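Local coordinates for hemolysin activator protein CdiB (Acinetobacter baumannii ACICU, PDB 6WIL) that probably transports its partner CdiA toxin across the outer membrane, as a two-partner secretion (TpsB) transporter of the Omp85 superfamily in contact-dependent growth inhibition, at residues S154-T159 with I242-H247; L181-A186 with Y281-F286. All blocks are in the same frame, centred on the assembly; numbering follows the deposited sequence.

Contact 1 of 2, residues S154-T159 with I242-H247; sequences SLQLKT and INNPFH
Asn244 and Gln156 meet amide to amide, arriving from opposite directions where strand 232-243 has just ended and the chain turns beside helix 154-160. The first torsion of Asn244, -153°, turns CG away from the backbone N and brings ND2 to 3.1 Å from Gln156 OE1. The terminal N and O of Gln156 are probably exchanged in the model; turned back, the pair may be a hydrogen bond. The two amide planes are turned 45° from each other, and both residues are buried. On the other branch, Asn244 OD1 takes a weak hydrogen bond from Asn249 N, farther along the same loop.

From Asn244 to His247 the backbone makes a type I beta turn, closed by His247 N giving a 3.3 Å hydrogen bond to Asn244 O. It belongs to the connection between strands 232-243 and 251-261 of the 16-stranded barrel, whereas helix 154-160 is part of the second POTRA domain. The contact is therefore a place where POTRA helix and barrel turn pack directly. Beyond the turn, Asp250 OD2 accepts a hydrogen bond from Phe246 N.

His247 meets the helix with its backbone as well as its side chain. Its carbonyl O sits 3.2 Å from Gln156 CG, so the aliphatic part of the glutamine lies against the turn before its amide reaches Asn244. The imidazole, on the surface, presents an edge to the end of Gln156, its ring plane perpendicular to the amide. From the helix backbone, Gln156 O accepts a hydrogen bond from Asn249 ND2.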
# COMPACT_ATOMS: atom_id res chain seq x y z
N SER A 154 23.62 -15.03 -0.28
CA SER A 154 22.74 -16.17 -0.02
C SER A 154 21.70 -15.83 1.04
O SER A 154 20.57 -16.33 0.97
CB SER A 154 23.57 -17.38 0.41
OG SER A 154 24.47 -17.75 -0.61
N LEU A 155 22.05 -14.98 2.00
CA LEU A 155 21.08 -14.55 3.00
C LEU A 155 19.95 -13.74 2.36
O LEU A 155 18.78 -13.91 2.71
CB LEU A 155 21.78 -13.74 4.09
CG LEU A 155 20.90 -13.16 5.21
CD1 LEU A 155 20.15 -14.27 5.94
CD2 LEU A 155 21.75 -12.36 6.19
N GLN A 156 20.30 -12.86 1.41
CA GLN A 156 19.29 -12.07 0.72
C GLN A 156 18.26 -12.96 0.02
O GLN A 156 17.06 -12.70 0.10
CB GLN A 156 19.96 -11.15 -0.30
CG GLN A 156 20.08 -9.70 0.12
CD GLN A 156 20.82 -8.87 -0.91
OE1 GLN A 156 20.22 -8.04 -1.59
NE2 GLN A 156 22.12 -9.11 -1.03
N LEU A 157 18.72 -14.02 -0.66
CA LEU A 157 17.78 -14.93 -1.31
C LEU A 157 16.90 -15.63 -0.28
O LEU A 157 15.69 -15.76 -0.49
CB LEU A 157 18.54 -15.96 -2.14
CG LEU A 157 19.17 -15.48 -3.45
CD1 LEU A 157 19.99 -16.61 -4.05
CD2 LEU A 157 18.11 -15.01 -4.42
N LYS A 158 17.49 -16.08 0.83
CA LYS A 158 16.72 -16.81 1.82
C LYS A 158 15.63 -15.94 2.45
O LYS A 158 14.51 -16.40 2.68
CB LYS A 158 17.64 -17.38 2.90
CG LYS A 158 16.91 -17.78 4.17
CD LYS A 158 17.69 -18.78 5.01
CE LYS A 158 16.88 -19.17 6.24
NZ LYS A 158 17.57 -20.22 7.05
N THR A 159 15.94 -14.67 2.72
CA THR A 159 14.97 -13.80 3.38
C THR A 159 14.00 -13.17 2.39
O THR A 159 12.82 -12.97 2.72
CB THR A 159 15.68 -12.71 4.19
OG1 THR A 159 16.47 -11.88 3.32
CG2 THR A 159 16.57 -13.32 5.25
N ILE A 242 18.39 5.46 1.08
CA ILE A 242 19.51 4.53 0.98
C ILE A 242 18.94 3.15 0.65
O ILE A 242 18.07 2.64 1.36
CB ILE A 242 20.33 4.49 2.27
CG1 ILE A 242 20.91 5.88 2.55
CG2 ILE A 242 21.44 3.46 2.16
CD1 ILE A 242 21.13 6.17 4.01
N ASN A 243 19.45 2.55 -0.42
CA ASN A 243 18.90 1.33 -0.99
C ASN A 243 19.80 0.15 -0.64
O ASN A 243 20.98 0.14 -0.99
CB ASN A 243 18.76 1.46 -2.50
CG ASN A 243 17.99 0.32 -3.12
OD1 ASN A 243 18.58 -0.64 -3.61
ND2 ASN A 243 16.67 0.42 -3.11
N ASN A 244 19.23 -0.85 0.05
CA ASN A 244 19.90 -2.09 0.41
C ASN A 244 21.16 -1.86 1.25
O ASN A 244 22.19 -2.48 0.96
CB ASN A 244 20.25 -2.88 -0.86
CG ASN A 244 20.33 -4.38 -0.62
OD1 ASN A 244 19.64 -4.92 0.25
ND2 ASN A 244 21.17 -5.06 -1.39
N PRO A 245 21.11 -1.02 2.29
CA PRO A 245 22.37 -0.70 3.00
C PRO A 245 22.98 -1.89 3.73
O PRO A 245 24.20 -2.08 3.65
CB PRO A 245 21.94 0.40 3.98
CG PRO A 245 20.51 0.12 4.24
CD PRO A 245 19.94 -0.41 2.96
N PHE A 246 22.18 -2.69 4.43
CA PHE A 246 22.68 -3.87 5.12
C PHE A 246 22.54 -5.14 4.30
O PHE A 246 22.62 -6.24 4.86
CB PHE A 246 21.98 -4.02 6.47
CG PHE A 246 22.35 -2.97 7.47
CD1 PHE A 246 23.55 -3.03 8.15
CD2 PHE A 246 21.50 -1.91 7.73
CE1 PHE A 246 23.91 -2.06 9.07
CE2 PHE A 246 21.84 -0.93 8.65
CZ PHE A 246 23.05 -1.01 9.32
N HIS A 247 22.33 -5.02 2.99
CA HIS A 247 22.21 -6.16 2.08
C HIS A 247 21.18 -7.17 2.58
O HIS A 247 21.44 -8.36 2.71
CB HIS A 247 23.56 -6.83 1.86
CG HIS A 247 24.49 -6.02 1.01
ND1 HIS A 247 25.09 -4.87 1.47
CD2 HIS A 247 24.91 -6.19 -0.27
CE1 HIS A 247 25.85 -4.36 0.50
NE2 HIS A 247 25.75 -5.14 -0.56

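Contact 2 of 2, residues L181-A186 with Y281-F286; sequences LKRVYA and YYDLGF
Arg183 and Asp283 form a two-pronged salt bridge, with NH1 bonded to OD1 and NH2 to OD2, each pair 3.0 Å apart. It joins the second POTRA domain, just ahead of strand 185-193, to strand 282-295 of the beta-barrel. The grip is end-on but not flat: the guanidinium and carboxylate planes are 54° apart. NH1 meets OD1 on its syn side, fairly close to the carboxylate plane, while NH2 approaches OD2 from well above that plane. Both bonds are moderately straight, with N-H...O angles near 155°. Asp283 OD2 also accepts a hydrogen bond from Gln276 NE2 on the neighbouring strand, so two donors meet this oxygen.

An extended run from CG to NE carries the guanidinium across the gap; the CA atoms of Arg183 and Asp283 are 12.2 Å apart. Pro278 of strand 266-279 packs against both partners, and Leu29, just after helix 8-27, touches the arginine as well. Behind Arg183 the backbone folds back tightly: Leu181 O accepts from both Val184 N, at 3.3 Å, and Tyr185 N, at 2.8 Å.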
# COMPACT_ATOMS: atom_id res chain seq x y z
N LEU A 181 12.53 -8.49 -4.13
CA LEU A 181 13.80 -8.18 -4.77
C LEU A 181 13.73 -6.88 -5.56
O LEU A 181 14.76 -6.22 -5.76
CB LEU A 181 14.23 -9.32 -5.70
CG LEU A 181 14.56 -10.67 -5.06
CD1 LEU A 181 15.19 -11.62 -6.08
CD2 LEU A 181 15.46 -10.49 -3.86
N LYS A 182 12.54 -6.49 -6.02
CA LYS A 182 12.41 -5.26 -6.78
C LYS A 182 12.49 -4.01 -5.92
O LYS A 182 12.50 -2.90 -6.46
CB LYS A 182 11.09 -5.25 -7.57
CG LYS A 182 11.16 -6.06 -8.85
CD LYS A 182 9.78 -6.38 -9.37
CE LYS A 182 8.97 -5.13 -9.67
NZ LYS A 182 9.44 -4.41 -10.88
N ARG A 183 12.56 -4.16 -4.59
CA ARG A 183 12.82 -2.99 -3.75
C ARG A 183 14.24 -2.48 -3.94
O ARG A 183 14.48 -1.28 -3.85
CB ARG A 183 12.57 -3.33 -2.29
CG ARG A 183 11.11 -3.60 -1.97
CD ARG A 183 10.92 -3.93 -0.51
NE ARG A 183 9.55 -4.37 -0.23
CZ ARG A 183 9.05 -4.53 0.99
NH1 ARG A 183 9.81 -4.28 2.05
NH2 ARG A 183 7.80 -4.93 1.14
N VAL A 184 15.19 -3.37 -4.22
CA VAL A 184 16.60 -3.00 -4.33
C VAL A 184 17.21 -3.35 -5.67
O VAL A 184 18.31 -2.87 -5.97
CB VAL A 184 17.43 -3.62 -3.19
CG1 VAL A 184 16.84 -3.27 -1.83
CG2 VAL A 184 17.52 -5.12 -3.36
N TYR A 185 16.54 -4.16 -6.50
CA TYR A 185 17.06 -4.53 -7.81
C TYR A 185 16.05 -4.21 -8.90
O TYR A 185 14.84 -4.16 -8.66
CB TYR A 185 17.38 -6.02 -7.92
CG TYR A 185 18.44 -6.54 -6.98
CD1 TYR A 185 19.78 -6.23 -7.18
CD2 TYR A 185 18.10 -7.36 -5.92
CE1 TYR A 185 20.75 -6.71 -6.32
CE2 TYR A 185 19.06 -7.85 -5.06
CZ TYR A 185 20.38 -7.53 -5.26
OH TYR A 185 21.33 -8.02 -4.40
N ALA A 186 16.57 -3.99 -10.10
CA ALA A 186 15.80 -4.22 -11.32
C ALA A 186 15.89 -5.71 -11.63
O ALA A 186 16.99 -6.25 -11.76
CB ALA A 186 16.34 -3.38 -12.48
N TYR A 281 6.78 -13.47 2.93
CA TYR A 281 5.47 -12.85 2.99
C TYR A 281 5.37 -11.80 4.09
O TYR A 281 4.40 -11.02 4.09
CB TYR A 281 4.38 -13.90 3.19
CG TYR A 281 3.98 -14.65 1.95
CD1 TYR A 281 3.36 -14.00 0.88
CD2 TYR A 281 4.20 -16.03 1.84
CE1 TYR A 281 3.00 -14.68 -0.26
CE2 TYR A 281 3.84 -16.71 0.70
CZ TYR A 281 3.23 -16.04 -0.34
OH TYR A 281 2.87 -16.72 -1.47
N TYR A 282 6.32 -11.75 5.01
CA TYR A 282 6.29 -10.79 6.10
C TYR A 282 6.94 -9.48 5.68
O TYR A 282 7.66 -9.41 4.68
CB TYR A 282 6.98 -11.35 7.34
CG TYR A 282 6.20 -12.45 8.01
CD1 TYR A 282 6.30 -13.76 7.57
CD2 TYR A 282 5.36 -12.18 9.08
CE1 TYR A 282 5.58 -14.77 8.18
CE2 TYR A 282 4.63 -13.19 9.69
CZ TYR A 282 4.75 -14.48 9.23
OH TYR A 282 4.03 -15.48 9.84
N ASP A 283 6.67 -8.44 6.46
CA ASP A 283 7.31 -7.15 6.27
C ASP A 283 7.56 -6.54 7.64
O ASP A 283 6.65 -6.50 8.47
CB ASP A 283 6.45 -6.22 5.41
CG ASP A 283 7.28 -5.27 4.55
OD1 ASP A 283 8.52 -5.40 4.55
OD2 ASP A 283 6.69 -4.40 3.87
N LEU A 284 8.78 -6.09 7.88
CA LEU A 284 9.17 -5.49 9.15
C LEU A 284 9.57 -4.04 8.92
O LEU A 284 10.33 -3.75 7.99
CB LEU A 284 10.32 -6.24 9.82
CG LEU A 284 10.08 -7.63 10.40
CD1 LEU A 284 9.86 -8.66 9.31
CD2 LEU A 284 11.25 -8.03 11.29
N GLY A 285 9.08 -3.15 9.76
CA GLY A 285 9.41 -1.74 9.63
C GLY A 285 9.51 -1.09 10.99
O GLY A 285 8.86 -1.49 11.95
N PHE A 286 10.36 -0.07 11.06
CA PHE A 286 10.37 0.79 12.23
C PHE A 286 10.66 2.21 11.78
O PHE A 286 11.35 2.44 10.78
CB PHE A 286 11.36 0.31 13.30
CG PHE A 286 12.79 0.73 13.09
CD1 PHE A 286 13.22 1.99 13.48
CD2 PHE A 286 13.71 -0.15 12.56
CE1 PHE A 286 14.53 2.38 13.29
CE2 PHE A 286 15.03 0.22 12.39
CZ PHE A 286 15.44 1.49 12.75

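Overall arrangement
From the N terminus the chain passes helix 8-27 and the first POTRA domain before helix 154-160, then reaches segment 181-186, which runs from the last residue of helix 171-181 into strand 185-193; both lie in the second POTRA domain. It next enters the barrel, where the turn after strand 232-243 meets the helix to close contact 1, and strand 282-295 later closes contact 2. The two loops cross, since 181-186 falls within the first and 281-286 beyond it. Their centres are about 9 Å apart, and they touch: Asn243 ND2 probably bonds Arg183 O. Together they tie the POTRA domain to the turn after strand 232-243 and to strand 282-295 of the same barrel.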